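Local structure of Lmo0488 protein (Listeria monocytogenes serovar 1/2a, 5TED) at residues L89-L97 with K166-K174; L97-F108 with L144-P155. The protein is a LysR-type transcriptional regulator, here its effector-binding domain, which holds shikimate, the signal that activates transcription of protocatechuate biosynthesis genes. One frame throughout, in Å; residues are numbered along the deposited sequence.

How the interactions relate
Both contacts belong to the same lobe of the effector-binding domain, their centres about 12 Å apart, and Leu-97 takes part in each. Along the chain, interaction 2 is nested inside the loop that interaction 1 closes: strands 94-95 and 104-108 follow one another, as do strands 152-155 and 165-170. The two also touch directly, Ile-95 CD1 lying 3.6 Å from Thr-100 CG2 and Ile-170 CD1 3.9 Å from Ile-153 CD1. Their relation to shikimate differs. Interaction 2 carries Phe-108 and Pro-155 into the ligand pocket, whereas in interaction 1 the side chain of Ile-170 is about 13 Å from the bound shikimate.

Interaction 1: L89-L97 with K166-K174; sequences LAKYDSIDL and KVLSINEPK
Lys-166 closes one end of the contact with three bonds from NZ: to Tyr-92 O at 2.7 Å, to Ala-90 O at 3.0 Å, and a salt bridge to Asp-93 OD1 at 3.2 Å. The amine sits above the Tyr-92 carbonyl plane, 37° out of it, and meets the carboxylate on its anti side. Bends at chi2 (69°) and chi4 (-75°) bring NZ to the three oxygens. Next along, Ile-95 N bonds to Ser-169 O and Asn-171 N to Ile-95 O at 2.8 Å; beyond the bridges, Leu-97 N donates to Glu-172 O, 2.7 Å away. On the face of Ser-94 and Ser-169, Asn-171 ND2 donates to Ser-94 OG at 2.9 Å, the hydroxyl lying near the amide plane. On the face of Ile-95 and Ile-170, Leu-168 CD1 lies 4.0 Å from Ile-95 CD1. Past the strand ends, Leu-97 CB packs at 3.7 Å against CD of Pro-173, whose preceding peptide bond is cis. Behind this layer, Val-81 touches Ile-95 and Leu-97, and strand 69-84 pairs with Lys-166 and Leu-168. Strand 94-95 thus adds a short parallel strand to the mixed sheet of this periplasmic-binding-protein-like lobe.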
loop_
_atom_site.group_PDB
_atom_site.type_symbol
_atom_site.label_atom_id
_atom_site.label_comp_id
_atom_site.label_asym_id
_atom_site.label_seq_id
_atom_site.Cartn_x
_atom_site.Cartn_y
_atom_site.Cartn_z
ATOM N N LEU A 89 1.117 -13.745 -23.436
ATOM C CA LEU A 89 -0.031 -14.419 -22.843
ATOM C C LEU A 89 -1.305 -13.593 -22.939
ATOM O O LEU A 89 -2.399 -14.133 -22.728
ATOM C CB LEU A 89 0.259 -14.762 -21.390
ATOM C CG LEU A 89 1.314 -15.824 -21.125
ATOM C CD1 LEU A 89 1.557 -15.916 -19.644
ATOM C CD2 LEU A 89 0.863 -17.173 -21.647
ATOM N N ALA A 90 -1.192 -12.304 -23.266
ATOM C CA ALA A 90 -2.369 -11.448 -23.362
ATOM C C ALA A 90 -3.308 -11.876 -24.489
ATOM O O ALA A 90 -4.455 -11.412 -24.535
ATOM C CB ALA A 90 -1.938 -9.992 -23.551
ATOM N N LYS A 91 -2.849 -12.729 -25.415
ATOM C CA LYS A 91 -3.736 -13.198 -26.475
ATOM C C LYS A 91 -4.879 -14.033 -25.926
ATOM O O LYS A 91 -5.880 -14.220 -26.621
ATOM C CB LYS A 91 -2.985 -14.045 -27.508
ATOM C CG LYS A 91 -1.600 -13.563 -27.875
ATOM C CD LYS A 91 -0.992 -14.448 -28.970
ATOM C CE LYS A 91 0.537 -14.347 -29.012
ATOM N NZ LYS A 91 1.197 -15.280 -28.047
ATOM N N TYR A 92 -4.732 -14.574 -24.723
ATOM C CA TYR A 92 -5.722 -15.451 -24.123
ATOM C C TYR A 92 -6.631 -14.673 -23.181
ATOM O O TYR A 92 -6.327 -13.550 -22.768
ATOM C CB TYR A 92 -5.034 -16.586 -23.354
ATOM C CG TYR A 92 -3.975 -17.308 -24.164
ATOM C CD1 TYR A 92 -4.320 -18.043 -25.294
ATOM C CD2 TYR A 92 -2.631 -17.242 -23.810
ATOM C CE1 TYR A 92 -3.354 -18.701 -26.052
ATOM C CE2 TYR A 92 -1.657 -17.897 -24.562
ATOM C CZ TYR A 92 -2.029 -18.626 -25.681
ATOM O OH TYR A 92 -1.070 -19.277 -26.430
ATOM N N ASP A 93 -7.758 -15.295 -22.837
ATOM C CA ASP A 93 -8.613 -14.782 -21.779
ATOM C C ASP A 93 -8.511 -15.614 -20.518
ATOM O O ASP A 93 -8.794 -15.101 -19.435
ATOM C CB ASP A 93 -10.082 -14.736 -22.224
ATOM C CG ASP A 93 -10.325 -13.774 -23.377
ATOM O OD1 ASP A 93 -9.728 -12.677 -23.405
ATOM O OD2 ASP A 93 -11.129 -14.123 -24.270
ATOM N N SER A 94 -8.100 -16.874 -20.634
ATOM C CA SER A 94 -7.877 -17.752 -19.495
ATOM C C SER A 94 -6.731 -18.689 -19.841
ATOM O O SER A 94 -6.521 -19.020 -21.010
ATOM C CB SER A 94 -9.139 -18.560 -19.160
ATOM O OG SER A 94 -9.364 -19.547 -20.157
ATOM N N ILE A 95 -6.021 -19.154 -18.814
ATOM C CA ILE A 95 -4.835 -19.987 -18.990
ATOM C C ILE A 95 -4.766 -20.973 -17.836
ATOM O O ILE A 95 -5.451 -20.830 -16.830
ATOM C CB ILE A 95 -3.525 -19.161 -19.049
ATOM C CG1 ILE A 95 -3.288 -18.416 -17.723
ATOM C CG2 ILE A 95 -3.546 -18.183 -20.216
ATOM C CD1 ILE A 95 -1.874 -17.793 -17.613
ATOM N N ASP A 96 -3.942 -21.995 -18.009
ATOM C CA ASP A 96 -3.500 -22.868 -16.935
ATOM C C ASP A 96 -2.241 -22.266 -16.340
ATOM O O ASP A 96 -1.490 -21.574 -17.033
ATOM C CB ASP A 96 -3.204 -24.270 -17.461
ATOM C CG ASP A 96 -4.443 -24.964 -18.008
ATOM O OD1 ASP A 96 -5.572 -24.585 -17.619
ATOM O OD2 ASP A 96 -4.282 -25.874 -18.850
ATOM N N LEU A 97 -2.032 -22.485 -15.040
ATOM C CA LEU A 97 -0.851 -21.890 -14.418
ATOM C C LEU A 97 0.422 -22.348 -15.122
ATOM O O LEU A 97 1.369 -21.565 -15.284
ATOM C CB LEU A 97 -0.797 -22.211 -12.923
ATOM C CG LEU A 97 0.141 -21.380 -12.044
ATOM C CD1 LEU A 97 -0.127 -19.893 -12.243
ATOM C CD2 LEU A 97 -0.054 -21.759 -10.575
ATOM N N LYS A 166 -3.454 -7.084 -18.870
ATOM C CA LYS A 166 -4.526 -8.026 -19.157
ATOM C C LYS A 166 -4.646 -8.971 -17.975
ATOM O O LYS A 166 -3.639 -9.540 -17.543
ATOM C CB LYS A 166 -4.223 -8.811 -20.438
ATOM C CG LYS A 166 -5.168 -9.966 -20.732
ATOM C CD LYS A 166 -6.565 -9.488 -21.093
ATOM C CE LYS A 166 -7.424 -10.625 -21.652
ATOM N NZ LYS A 166 -7.063 -10.998 -23.057
ATOM N N VAL A 167 -5.864 -9.159 -17.464
ATOM C CA VAL A 167 -6.100 -10.044 -16.328
ATOM C C VAL A 167 -6.610 -11.375 -16.865
ATOM O O VAL A 167 -7.613 -11.416 -17.590
ATOM C CB VAL A 167 -7.093 -9.423 -15.322
ATOM C CG1 VAL A 167 -7.382 -10.389 -14.176
ATOM C CG2 VAL A 167 -6.564 -8.101 -14.772
ATOM N N LEU A 168 -5.922 -12.464 -16.523
ATOM C CA LEU A 168 -6.235 -13.796 -17.036
ATOM C C LEU A 168 -6.769 -14.658 -15.910
ATOM O O LEU A 168 -6.118 -14.796 -14.868
ATOM C CB LEU A 168 -5.000 -14.479 -17.631
ATOM C CG LEU A 168 -4.281 -13.650 -18.688
ATOM C CD1 LEU A 168 -2.897 -14.185 -18.963
ATOM C CD2 LEU A 168 -5.133 -13.600 -19.951
ATOM N N SER A 169 -7.931 -15.265 -16.127
ATOM C CA SER A 169 -8.434 -16.200 -15.137
ATOM C C SER A 169 -7.649 -17.503 -15.235
ATOM O O SER A 169 -7.113 -17.850 -16.293
ATOM C CB SER A 169 -9.944 -16.428 -15.317
ATOM O OG SER A 169 -10.214 -17.185 -16.478
ATOM N N ILE A 170 -7.566 -18.209 -14.109
ATOM C CA ILE A 170 -6.774 -19.427 -13.980
ATOM C C ILE A 170 -7.720 -20.621 -14.056
ATOM O O ILE A 170 -8.529 -20.851 -13.149
ATOM C CB ILE A 170 -5.972 -19.442 -12.668
ATOM C CG1 ILE A 170 -4.956 -18.289 -12.622
ATOM C CG2 ILE A 170 -5.303 -20.792 -12.470
ATOM C CD1 ILE A 170 -4.265 -18.122 -11.272
ATOM N N ASN A 171 -7.579 -21.421 -15.109
ATOM C CA ASN A 171 -8.396 -22.624 -15.218
ATOM C C ASN A 171 -7.890 -23.703 -14.265
ATOM O O ASN A 171 -8.615 -24.140 -13.371
ATOM C CB ASN A 171 -8.409 -23.124 -16.665
ATOM C CG ASN A 171 -9.020 -22.111 -17.620
ATOM O OD1 ASN A 171 -10.009 -21.447 -17.290
ATOM N ND2 ASN A 171 -8.443 -21.994 -18.809
ATOM N N GLU A 172 -6.635 -24.111 -14.424
ATOM C CA GLU A 172 -6.019 -25.126 -13.574
ATOM C C GLU A 172 -4.646 -24.652 -13.046
ATOM O O GLU A 172 -3.906 -23.974 -13.762
ATOM C CB GLU A 172 -5.854 -26.427 -14.372
ATOM C CG GLU A 172 -5.377 -27.625 -13.574
ATOM C CD GLU A 172 -6.509 -28.331 -12.847
ATOM O OE1 GLU A 172 -7.684 -28.123 -13.225
ATOM O OE2 GLU A 172 -6.219 -29.091 -11.897
ATOM N N PRO A 173 -4.312 -24.978 -11.786
ATOM C CA PRO A 173 -5.143 -25.640 -10.775
ATOM C C PRO A 173 -6.052 -24.625 -10.074
ATOM O O PRO A 173 -5.685 -23.463 -9.986
ATOM C CB PRO A 173 -4.120 -26.227 -9.806
ATOM C CG PRO A 173 -2.939 -25.317 -9.913
ATOM C CD PRO A 173 -2.939 -24.735 -11.301
ATOM N N LYS A 174 -7.217 -25.044 -9.592
ATOM C CA LYS A 174 -8.152 -24.148 -8.936
ATOM C C LYS A 174 -8.167 -24.411 -7.440
ATOM O O LYS A 174 -8.361 -25.549 -7.005
HETATM O O HOH W 1 -9.371 -12.371 -19.210
HETATM O O HOH W 2 -6.802 -23.035 -20.224
#

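Interaction 2: L97-F108 with L144-P155. With SKM ((3R,4S,5R)-3,4,5-trihydroxycyclohex-1-ene-1-carboxylic acid), chain D.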
loop_
_atom_site.group_PDB
_atom_site.type_symbol
_atom_site.label_atom_id
_atom_site.label_comp_id
_atom_site.label_asym_id
_atom_site.label_seq_id
_atom_site.Cartn_x
_atom_site.Cartn_y
_atom_site.Cartn_z
ATOM N N LEU A 97 -2.032 -22.485 -15.040
ATOM C CA LEU A 97 -0.851 -21.890 -14.418
ATOM C C LEU A 97 0.422 -22.348 -15.122
ATOM O O LEU A 97 1.369 -21.565 -15.284
ATOM C CB LEU A 97 -0.797 -22.211 -12.923
ATOM C CG LEU A 97 0.141 -21.380 -12.044
ATOM C CD1 LEU A 97 -0.127 -19.893 -12.243
ATOM C CD2 LEU A 97 -0.054 -21.759 -10.575
ATOM N N GLN A 98 0.449 -23.600 -15.591
ATOM C CA GLN A 98 1.645 -24.077 -16.271
ATOM C C GLN A 98 1.898 -23.337 -17.581
ATOM O O GLN A 98 3.005 -23.426 -18.119
ATOM C CB GLN A 98 1.579 -25.585 -16.551
ATOM C CG GLN A 98 0.448 -26.017 -17.463
ATOM C CD GLN A 98 0.439 -27.517 -17.724
ATOM O OE1 GLN A 98 1.136 -28.290 -17.054
ATOM N NE2 GLN A 98 -0.330 -27.931 -18.726
ATOM N N ASP A 99 0.904 -22.627 -18.123
ATOM C CA ASP A 99 1.165 -21.846 -19.330
ATOM C C ASP A 99 2.112 -20.683 -19.073
ATOM O O ASP A 99 2.534 -20.031 -20.039
ATOM C CB ASP A 99 -0.150 -21.320 -19.925
ATOM C CG ASP A 99 -1.065 -22.427 -20.415
ATOM O OD1 ASP A 99 -0.551 -23.506 -20.789
ATOM O OD2 ASP A 99 -2.304 -22.218 -20.420
ATOM N N THR A 100 2.448 -20.404 -17.809
ATOM C CA THR A 100 3.336 -19.299 -17.445
ATOM C C THR A 100 4.782 -19.737 -17.266
ATOM O O THR A 100 5.624 -18.903 -16.909
ATOM C CB THR A 100 2.871 -18.616 -16.140
ATOM O OG1 THR A 100 3.071 -19.500 -15.027
ATOM C CG2 THR A 100 1.400 -18.227 -16.216
ATOM N N ALA A 101 5.081 -21.019 -17.502
ATOM C CA ALA A 101 6.370 -21.579 -17.107
ATOM C C ALA A 101 7.543 -20.794 -17.678
ATOM O O ALA A 101 8.574 -20.637 -17.015
ATOM C CB ALA A 101 6.457 -23.045 -17.531
ATOM N N ASP A 102 7.415 -20.297 -18.909
ATOM C CA ASP A 102 8.548 -19.660 -19.572
ATOM C C ASP A 102 8.830 -18.237 -19.085
ATOM O O ASP A 102 9.874 -17.684 -19.438
ATOM C CB ASP A 102 8.331 -19.635 -21.086
ATOM C CG ASP A 102 8.369 -21.026 -21.713
ATOM O OD1 ASP A 102 8.974 -21.948 -21.122
ATOM O OD2 ASP A 102 7.808 -21.182 -22.811
ATOM N N TYR A 103 7.947 -17.632 -18.291
ATOM C CA TYR A 103 7.972 -16.190 -18.076
ATOM C C TYR A 103 8.422 -15.809 -16.672
ATOM O O TYR A 103 8.207 -16.544 -15.706
ATOM C CB TYR A 103 6.601 -15.599 -18.380
ATOM C CG TYR A 103 6.229 -15.870 -19.805
ATOM C CD1 TYR A 103 6.931 -15.267 -20.839
ATOM C CD2 TYR A 103 5.213 -16.763 -20.129
ATOM C CE1 TYR A 103 6.615 -15.523 -22.156
ATOM C CE2 TYR A 103 4.890 -17.017 -21.438
ATOM C CZ TYR A 103 5.598 -16.407 -22.446
ATOM O OH TYR A 103 5.279 -16.666 -23.755
ATOM N N SER A 104 9.065 -14.643 -16.580
ATOM C CA SER A 104 9.620 -14.156 -15.318
ATOM C C SER A 104 8.556 -13.481 -14.448
ATOM O O SER A 104 7.830 -12.589 -14.907
ATOM C CB SER A 104 10.769 -13.181 -15.582
ATOM O OG SER A 104 11.280 -12.694 -14.355
ATOM N N TYR A 105 8.504 -13.870 -13.171
ATOM C CA TYR A 105 7.493 -13.383 -12.247
ATOM C C TYR A 105 7.983 -12.205 -11.422
ATOM O O TYR A 105 9.158 -12.111 -11.051
ATOM C CB TYR A 105 7.060 -14.483 -11.280
ATOM C CG TYR A 105 5.903 -15.294 -11.781
ATOM C CD1 TYR A 105 6.114 -16.373 -12.638
ATOM C CD2 TYR A 105 4.602 -14.997 -11.392
ATOM C CE1 TYR A 105 5.060 -17.127 -13.112
ATOM C CE2 TYR A 105 3.540 -15.750 -11.844
ATOM C CZ TYR A 105 3.779 -16.820 -12.695
ATOM O OH TYR A 105 2.731 -17.547 -13.159
ATOM N N ILE A 106 7.038 -11.319 -11.133
ATOM C CA ILE A 106 7.092 -10.414 -9.995
ATOM C C ILE A 106 6.337 -11.163 -8.904
ATOM O O ILE A 106 5.109 -11.284 -8.955
ATOM C CB ILE A 106 6.446 -9.065 -10.310
ATOM C CG1 ILE A 106 7.220 -8.359 -11.431
ATOM C CG2 ILE A 106 6.355 -8.205 -9.044
ATOM C CD1 ILE A 106 6.333 -7.563 -12.336
ATOM N N PHE A 107 7.079 -11.718 -7.953
ATOM C CA PHE A 107 6.573 -12.664 -6.968
ATOM C C PHE A 107 6.348 -11.977 -5.627
ATOM O O PHE A 107 7.012 -10.989 -5.303
ATOM C CB PHE A 107 7.574 -13.814 -6.793
ATOM C CG PHE A 107 6.952 -15.192 -6.787
ATOM C CD1 PHE A 107 6.406 -15.723 -7.937
ATOM C CD2 PHE A 107 6.957 -15.968 -5.632
ATOM C CE1 PHE A 107 5.860 -17.007 -7.941
ATOM C CE2 PHE A 107 6.405 -17.235 -5.622
ATOM C CZ PHE A 107 5.852 -17.757 -6.783
ATOM N N PHE A 108 5.392 -12.494 -4.852
ATOM C CA PHE A 108 5.209 -11.996 -3.493
ATOM C C PHE A 108 6.367 -12.423 -2.603
ATOM O O PHE A 108 6.844 -13.558 -2.686
ATOM C CB PHE A 108 3.898 -12.512 -2.899
ATOM C CG PHE A 108 2.683 -11.754 -3.368
ATOM C CD1 PHE A 108 2.465 -10.448 -2.972
ATOM C CD2 PHE A 108 1.778 -12.345 -4.245
ATOM C CE1 PHE A 108 1.353 -9.740 -3.424
ATOM C CE2 PHE A 108 0.677 -11.644 -4.698
ATOM C CZ PHE A 108 0.461 -10.348 -4.285
ATOM N N LEU A 144 4.624 -2.832 -11.627
ATOM C CA LEU A 144 5.731 -3.397 -12.394
ATOM C C LEU A 144 5.233 -4.249 -13.558
ATOM O O LEU A 144 5.868 -4.262 -14.626
ATOM C CB LEU A 144 6.655 -4.208 -11.480
ATOM C CG LEU A 144 7.465 -3.367 -10.483
ATOM C CD1 LEU A 144 8.010 -4.262 -9.388
ATOM C CD2 LEU A 144 8.603 -2.647 -11.202
ATOM N N VAL A 145 4.101 -4.950 -13.399
ATOM C CA VAL A 145 3.572 -5.696 -14.542
ATOM C C VAL A 145 3.225 -4.738 -15.665
ATOM O O VAL A 145 3.455 -5.026 -16.846
ATOM C CB VAL A 145 2.343 -6.546 -14.159
ATOM C CG1 VAL A 145 1.837 -7.269 -15.406
ATOM C CG2 VAL A 145 2.684 -7.554 -13.105
ATOM N N SER A 146 2.702 -3.561 -15.302
ATOM C CA SER A 146 2.243 -2.578 -16.272
ATOM C C SER A 146 3.371 -2.051 -17.156
ATOM O O SER A 146 3.103 -1.595 -18.276
ATOM C CB SER A 146 1.583 -1.415 -15.523
ATOM O OG SER A 146 0.778 -0.636 -16.385
ATOM N N VAL A 147 4.618 -2.109 -16.694
ATOM C CA VAL A 147 5.761 -1.759 -17.528
ATOM C C VAL A 147 6.432 -3.012 -18.092
ATOM O O VAL A 147 7.578 -2.959 -18.542
ATOM C CB VAL A 147 6.763 -0.858 -16.783
ATOM C CG1 VAL A 147 6.108 0.482 -16.408
ATOM C CG2 VAL A 147 7.304 -1.543 -15.549
ATOM N N ASP A 148 5.734 -4.148 -18.051
ATOM C CA ASP A 148 6.224 -5.411 -18.598
ATOM C C ASP A 148 7.574 -5.794 -18.002
ATOM O O ASP A 148 8.427 -6.380 -18.676
ATOM C CB ASP A 148 6.273 -5.372 -20.133
ATOM C CG ASP A 148 6.379 -6.766 -20.763
ATOM O OD1 ASP A 148 6.055 -7.760 -20.094
ATOM O OD2 ASP A 148 6.774 -6.863 -21.937
ATOM N N TYR A 149 7.769 -5.461 -16.726
ATOM C CA TYR A 149 8.941 -5.927 -16.002
ATOM C C TYR A 149 8.813 -7.401 -15.625
ATOM O O TYR A 149 9.823 -8.047 -15.330
ATOM C CB TYR A 149 9.183 -5.053 -14.761
ATOM C CG TYR A 149 10.547 -5.308 -14.147
ATOM C CD1 TYR A 149 11.718 -4.996 -14.837
ATOM C CD2 TYR A 149 10.661 -5.881 -12.897
ATOM C CE1 TYR A 149 12.977 -5.252 -14.280
ATOM C CE2 TYR A 149 11.907 -6.138 -12.325
ATOM C CZ TYR A 149 13.058 -5.822 -13.017
ATOM O OH TYR A 149 14.279 -6.090 -12.437
ATOM N N GLY A 150 7.604 -7.944 -15.661
ATOM C CA GLY A 150 7.376 -9.349 -15.386
ATOM C C GLY A 150 5.891 -9.624 -15.472
ATOM O O GLY A 150 5.096 -8.744 -15.819
ATOM N N ILE A 151 5.518 -10.860 -15.152
ATOM C CA ILE A 151 4.116 -11.225 -14.983
ATOM C C ILE A 151 3.879 -11.488 -13.499
ATOM O O ILE A 151 4.813 -11.565 -12.705
ATOM C CB ILE A 151 3.710 -12.448 -15.830
ATOM C CG1 ILE A 151 4.415 -13.720 -15.337
ATOM C CG2 ILE A 151 3.944 -12.187 -17.329
ATOM C CD1 ILE A 151 3.871 -14.995 -16.022
ATOM N N SER A 152 2.613 -11.677 -13.127
ATOM C CA SER A 152 2.361 -11.980 -11.723
ATOM C C SER A 152 1.116 -12.849 -11.571
ATOM O O SER A 152 0.262 -12.904 -12.456
ATOM C CB SER A 152 2.215 -10.692 -10.898
ATOM O OG SER A 152 0.939 -10.108 -11.105
ATOM N N ILE A 153 1.043 -13.541 -10.431
ATOM C CA ILE A 153 -0.191 -14.133 -9.922
ATOM C C ILE A 153 -0.562 -13.373 -8.656
ATOM O O ILE A 153 0.278 -13.202 -7.767
ATOM C CB ILE A 153 -0.023 -15.634 -9.639
ATOM C CG1 ILE A 153 -1.295 -16.223 -9.023
ATOM C CG2 ILE A 153 1.146 -15.867 -8.693
ATOM C CD1 ILE A 153 -1.237 -17.743 -8.852
ATOM N N MET A 154 -1.802 -12.904 -8.569
ATOM C CA MET A 154 -2.188 -12.019 -7.474
ATOM C C MET A 154 -3.704 -12.038 -7.350
ATOM O O MET A 154 -4.396 -12.547 -8.233
ATOM C CB MET A 154 -1.674 -10.587 -7.700
ATOM C CG MET A 154 -2.243 -9.905 -8.921
ATOM S SD MET A 154 -1.399 -8.359 -9.374
ATOM C CE MET A 154 -1.602 -7.401 -7.867
ATOM N N PRO A 155 -4.250 -11.479 -6.268
ATOM C CA PRO A 155 -5.712 -11.413 -6.139
ATOM C C PRO A 155 -6.309 -10.501 -7.194
ATOM O O PRO A 155 -5.749 -9.454 -7.526
ATOM C CB PRO A 155 -5.934 -10.831 -4.731
ATOM C CG PRO A 155 -4.627 -10.806 -4.066
ATOM C CD PRO A 155 -3.562 -10.829 -5.143
HETATM O O12 SKM D . -1.474 -7.613 0.019
HETATM C C8 SKM D . -0.480 -8.544 -0.398
HETATM C C6 SKM D . 0.479 -8.727 0.568
HETATM O O7 SKM D . 1.467 -9.668 0.149
HETATM C C5 SKM D . -0.120 -9.316 1.990
HETATM C C4 SKM D . -0.961 -10.504 1.806
HETATM C C1 SKM D . -1.276 -11.456 2.971
HETATM O O2 SKM D . -0.528 -11.441 3.990
HETATM O O3 SKM D . -2.260 -12.254 2.895
HETATM C C10 SKM D . -1.621 -10.772 0.370
HETATM C C9 SKM D . -1.224 -10.010 -0.775
HETATM O O11 SKM D . -2.342 -9.746 -1.525
HETATM O O HOH W 3 10.921 -9.936 -13.395
HETATM O O HOH W 4 3.044 -12.882 -8.149
#
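Tyr-105 and Ile-151 meet through backbone and side chain at a single bridge. The polar part rests on two backbone bonds, each with an N-H...O angle of 167°: Ile-151 N to Ser-104 O at 2.9 Å, and Ile-106 N to Ile-151 O at 2.7 Å. Beyond them the strand axes diverge at 35°, the CA atoms of Phe-108 and Met-154 lie 8.4 Å apart, and water 4 donates to both Ile-106 O and Ile-153 O. Water 3 donates to Tyr-149 O and is also hydrogen-bonded to Ser-104 OG.

In the aromatic part, Ile-151 CG1 stands over the middle of one face of the Tyr-105 ring, 3.9 Å from the centroid and 1° off the normal, a CH-pi contact. At the ring edge, Tyr-105 OH donates to Thr-100 OG1 at 2.7 Å, and that hydroxyl donates to Leu-97 O, fixing the phenol against the 3-10 turn.

In this LysR effector-binding lobe, of the periplasmic-binding-protein clan, strand 104-108 also pairs in parallel with strand 130-135, while strand 152-155 belongs to the large mixed sheet, so the bridge joins two sheets.

Other side-chain contacts are mainly apolar. Ile-106 CD1 presses tightly on Leu-144 CB at 3.5 Å and touches Val-145 CG2, where a Schellman motif ends helix 138-146: Tyr-149 N bonds to Leu-144 O and Asp-148 N to Val-145 O, with Asp-148 at C-prime and positive phi. Leu-144 also packs on Phe-38 of the second subunit. Toward the pocket, Phe-108 CE2 lies 4.0 Å from Met-154 CB, and Phe-108 CD1 3.4 Å from shikimate O7.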